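PDB 5GKQ: AlyGC mutant - R241A, which is an alginate lyase of polysaccharide lyase family 6, probably cleaving the polymer by beta-elimination. Local coordinates for residues E212-S217 and T236-H241. Numbering follows the deposited sequence.
With BEM (beta-D-mannopyranuronic acid), chain C.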
ATOM      1  N   GLU A 212     -23.596  -2.146   4.079  1.00 34.94           N
ATOM      2  CA  GLU A 212     -23.956  -1.334   2.924  1.00 32.23           C
ATOM      3  C   GLU A 212     -25.425  -0.996   3.083  1.00 35.23           C
ATOM      4  O   GLU A 212     -26.016  -1.239   4.138  1.00 36.54           O
ATOM      5  CB  GLU A 212     -23.675  -2.056   1.606  1.00 30.72           C
ATOM      6  CG  GLU A 212     -24.580  -3.233   1.353  1.00 31.58           C
ATOM      7  CD  GLU A 212     -24.944  -3.393  -0.100  1.00 34.77           C
ATOM      8  OE1 GLU A 212     -24.092  -3.814  -0.898  1.00 35.54           O
ATOM      9  OE2 GLU A 212     -26.094  -3.095  -0.451  1.00 38.35           O
ATOM     10  N   VAL A 213     -26.036  -0.460   2.031  1.00 34.28           N
ATOM     11  CA  VAL A 213     -27.388   0.051   2.190  1.00 33.44           C
ATOM     12  C   VAL A 213     -28.402  -1.081   2.271  1.00 34.35           C
ATOM     13  O   VAL A 213     -29.458  -0.926   2.888  1.00 39.20           O
ATOM     14  CB  VAL A 213     -27.733   1.040   1.061  1.00 35.69           C
ATOM     15  CG1 VAL A 213     -27.844   0.328  -0.255  1.00 39.94           C
ATOM     16  CG2 VAL A 213     -29.019   1.743   1.380  1.00 36.59           C
ATOM     17  N   GLU A 214     -28.131  -2.219   1.657  1.00 37.22           N
ATOM     18  CA  GLU A 214     -29.055  -3.347   1.696  1.00 32.81           C
ATOM     19  C   GLU A 214     -28.592  -4.337   2.762  1.00 36.23           C
ATOM     20  O   GLU A 214     -27.562  -4.997   2.599  1.00 37.53           O
ATOM     21  CB  GLU A 214     -29.136  -4.028   0.334  1.00 37.12           C
ATOM     22  CG  GLU A 214     -29.836  -3.243  -0.725  1.00 39.30           C
ATOM     23  CD  GLU A 214     -29.919  -4.012  -2.020  1.00 50.83           C
ATOM     24  OE1 GLU A 214     -28.989  -4.783  -2.315  1.00 51.54           O
ATOM     25  OE2 GLU A 214     -30.925  -3.854  -2.743  1.00 58.27           O
ATOM     26  N   ILE A 215     -29.344  -4.444   3.856  1.00 34.49           N
ATOM     27  CA  ILE A 215     -29.108  -5.549   4.781  1.00 31.92           C
ATOM     28  C   ILE A 215     -29.549  -6.859   4.137  1.00 32.21           C
ATOM     29  O   ILE A 215     -28.753  -7.783   3.948  1.00 36.10           O
ATOM     30  CB  ILE A 215     -29.832  -5.315   6.119  1.00 31.15           C
ATOM     31  CG1 ILE A 215     -29.558  -3.912   6.666  1.00 31.32           C
ATOM     32  CG2 ILE A 215     -29.364  -6.307   7.134  1.00 28.22           C
ATOM     33  CD1 ILE A 215     -30.497  -3.520   7.784  1.00 28.94           C
ATOM     34  N   ILE A 216     -30.826  -6.943   3.783  1.00 34.45           N
ATOM     35  CA  ILE A 216     -31.389  -8.048   3.023  1.00 31.02           C
ATOM     36  C   ILE A 216     -31.658  -7.555   1.614  1.00 30.50           C
ATOM     37  O   ILE A 216     -32.223  -6.474   1.431  1.00 36.30           O
ATOM     38  CB  ILE A 216     -32.679  -8.576   3.676  1.00 29.91           C
ATOM     39  CG1 ILE A 216     -32.384  -9.099   5.072  1.00 31.37           C
ATOM     40  CG2 ILE A 216     -33.310  -9.656   2.825  1.00 28.97           C
ATOM     41  CD1 ILE A 216     -33.597  -9.583   5.788  1.00 30.01           C
ATOM     42  N   SER A 217     -31.247  -8.334   0.622  1.00 32.91           N
ATOM     43  CA  SER A 217     -31.574  -8.071  -0.774  1.00 35.71           C
ATOM     44  C   SER A 217     -32.410  -9.240  -1.273  1.00 36.19           C
ATOM     45  O   SER A 217     -31.885 -10.334  -1.485  1.00 37.72           O
ATOM     46  CB  SER A 217     -30.309  -7.893  -1.613  1.00 39.46           C
ATOM     47  OG  SER A 217     -30.606  -7.365  -2.894  1.00 37.55           O
ATOM     48  N   THR A 236     -31.290  -1.485   4.888  1.00 31.38           N
ATOM     49  CA  THR A 236     -32.709  -1.665   4.633  1.00 27.35           C
ATOM     50  C   THR A 236     -33.023  -3.114   4.306  1.00 32.50           C
ATOM     51  O   THR A 236     -32.145  -3.905   3.955  1.00 32.32           O
ATOM     52  CB  THR A 236     -33.182  -0.799   3.467  1.00 30.44           C
ATOM     53  OG1 THR A 236     -32.408  -1.120   2.311  1.00 31.77           O
ATOM     54  CG2 THR A 236     -33.009   0.662   3.786  1.00 32.99           C
ATOM     55  N   LEU A 237     -34.303  -3.438   4.404  1.00 27.52           N
ATOM     56  CA  LEU A 237     -34.855  -4.640   3.803  1.00 25.48           C
ATOM     57  C   LEU A 237     -35.406  -4.222   2.446  1.00 29.52           C
ATOM     58  O   LEU A 237     -36.478  -3.622   2.363  1.00 30.87           O
ATOM     59  CB  LEU A 237     -35.929  -5.240   4.708  1.00 25.48           C
ATOM     60  CG  LEU A 237     -36.516  -6.649   4.494  1.00 27.17           C
ATOM     61  CD1 LEU A 237     -37.461  -6.972   5.625  1.00 28.53           C
ATOM     62  CD2 LEU A 237     -37.239  -6.853   3.166  1.00 24.48           C
ATOM     63  N   THR A 238     -34.675  -4.530   1.374  1.00 28.67           N
ATOM     64  CA  THR A 238     -35.034  -4.099   0.027  1.00 32.15           C
ATOM     65  C   THR A 238     -35.587  -5.269  -0.775  1.00 34.36           C
ATOM     66  O   THR A 238     -34.905  -6.281  -0.950  1.00 37.55           O
ATOM     67  CB  THR A 238     -33.841  -3.504  -0.722  1.00 34.56           C
ATOM     68  OG1 THR A 238     -33.364  -2.332  -0.059  1.00 36.32           O
ATOM     69  CG2 THR A 238     -34.245  -3.125  -2.114  1.00 37.22           C
ATOM     70  N   LEU A 239     -36.806  -5.107  -1.287  1.00 34.79           N
ATOM     71  CA  LEU A 239     -37.398  -5.989  -2.291  1.00 31.81           C
ATOM     72  C   LEU A 239     -36.925  -5.549  -3.676  1.00 36.21           C
ATOM     73  O   LEU A 239     -37.674  -5.001  -4.482  1.00 39.90           O
ATOM     74  CB  LEU A 239     -38.916  -5.945  -2.195  1.00 29.88           C
ATOM     75  CG  LEU A 239     -39.739  -6.806  -1.235  1.00 34.81           C
ATOM     76  CD1 LEU A 239     -38.910  -7.451  -0.145  1.00 38.60           C
ATOM     77  CD2 LEU A 239     -40.897  -6.022  -0.642  1.00 36.47           C
ATOM     78  N   ALA A 240     -35.645  -5.796  -3.939  1.00 36.52           N
ATOM     79  CA  ALA A 240     -34.976  -5.359  -5.159  1.00 39.32           C
ATOM     80  C   ALA A 240     -35.666  -5.853  -6.422  1.00 41.69           C
ATOM     81  O   ALA A 240     -36.255  -5.070  -7.168  1.00 42.16           O
ATOM     82  CB  ALA A 240     -33.524  -5.833  -5.151  1.00 41.75           C
ATOM     83  N   HIS A 241     -35.579  -7.148  -6.678  1.00 45.22           N
ATOM     84  CA  HIS A 241     -36.216  -7.784  -7.815  1.00 41.71           C
ATOM     85  C   HIS A 241     -37.135  -8.890  -7.317  1.00 38.87           C
ATOM     86  O   HIS A 241     -36.967  -9.409  -6.216  1.00 42.69           O
ATOM     87  CB  HIS A 241     -35.173  -8.353  -8.771  1.00 39.41           C
ATOM     88  CG  HIS A 241     -34.105  -7.376  -9.146  1.00 47.17           C
ATOM     89  ND1 HIS A 241     -34.372  -6.210  -9.827  1.00 51.24           N
ATOM     90  CD2 HIS A 241     -32.766  -7.401  -8.950  1.00 51.80           C
ATOM     91  CE1 HIS A 241     -33.245  -5.552 -10.024  1.00 56.10           C
ATOM     92  NE2 HIS A 241     -32.254  -6.251  -9.501  1.00 54.91           N
TER
HETATM   93  C1  BEM C   3     -26.812  -5.679  -8.774  1.00 83.77           C
HETATM   94  C2  BEM C   3     -28.133  -6.010  -9.406  1.00 83.23           C
HETATM   95  O2  BEM C   3     -28.626  -7.019  -8.545  1.00 79.96           O
HETATM   96  C3  BEM C   3     -29.185  -4.915  -9.530  1.00 84.87           C
HETATM   97  O3  BEM C   3     -30.471  -5.484  -9.243  1.00 80.96           O
HETATM   98  C4  BEM C   3     -28.985  -3.684  -8.658  1.00 88.30           C
HETATM   99  O4  BEM C   3     -28.854  -2.555  -9.519  1.00 91.25           O
HETATM  100  C5  BEM C   3     -27.788  -3.731  -7.724  1.00 87.10           C
HETATM  101  O5  BEM C   3     -26.673  -4.336  -8.362  1.00 86.88           O
HETATM  102  C6  BEM C   3     -28.117  -4.422  -6.438  1.00 81.52           C
HETATM  103  O6B BEM C   3     -27.149  -4.716  -5.727  1.00 78.64           O
HETATM  104  O6A BEM C   3     -29.261  -4.282  -5.965  1.00 74.47           O
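Thr236 O takes two N-H groups from the neighbouring coil of a parallel beta-helix, and this sharing shows how a beta bulge is satisfied. Ile215 N reaches Thr236 O at 2.9 Å in the carbonyl plane, and Ile216 N adds a weak bond to the same Thr236 O at 3.3 Å, since the chain turns a corner at these two residues and the register slips by one. Beyond the bulge, Thr238 N bonds to Ile216 O at 3.1 Å. Before it, Val213 O receives a weak bond from Thr236 N. Thr236 OG1, set between its own backbone N and carbonyl carbon (chi1 57°), lies 3.0 Å from the same Val213 O and 2.8 Å from Thr238 OG1, and its proton could serve either.

On the face bearing Glu214, Ser217 and Thr238, the extended Glu214 side chain crosses Thr238 at about a right angle, bringing OE2 to 3.5 Å from Thr238 CG2. Its OE1 accepts Ser217 OG from above the carboxylate plane, while a calcium ion lies close by. An alanine in place of Glu214 removes the carboxylate, which would probably leave Ser217 OG without this acceptor and the calcium without this negative charge beside it. Glu212 OE2, through its anti lone pair, accepts Glu214 N.

Glu214 and His241 both belong to the glycan pocket, where mannuronate is bound. Ile216 and Leu237 point to the other face, packing on Ile225 and Phe230 of strand 224-231; strands 185-188 and 263-265 flank the pair within the parallel stack.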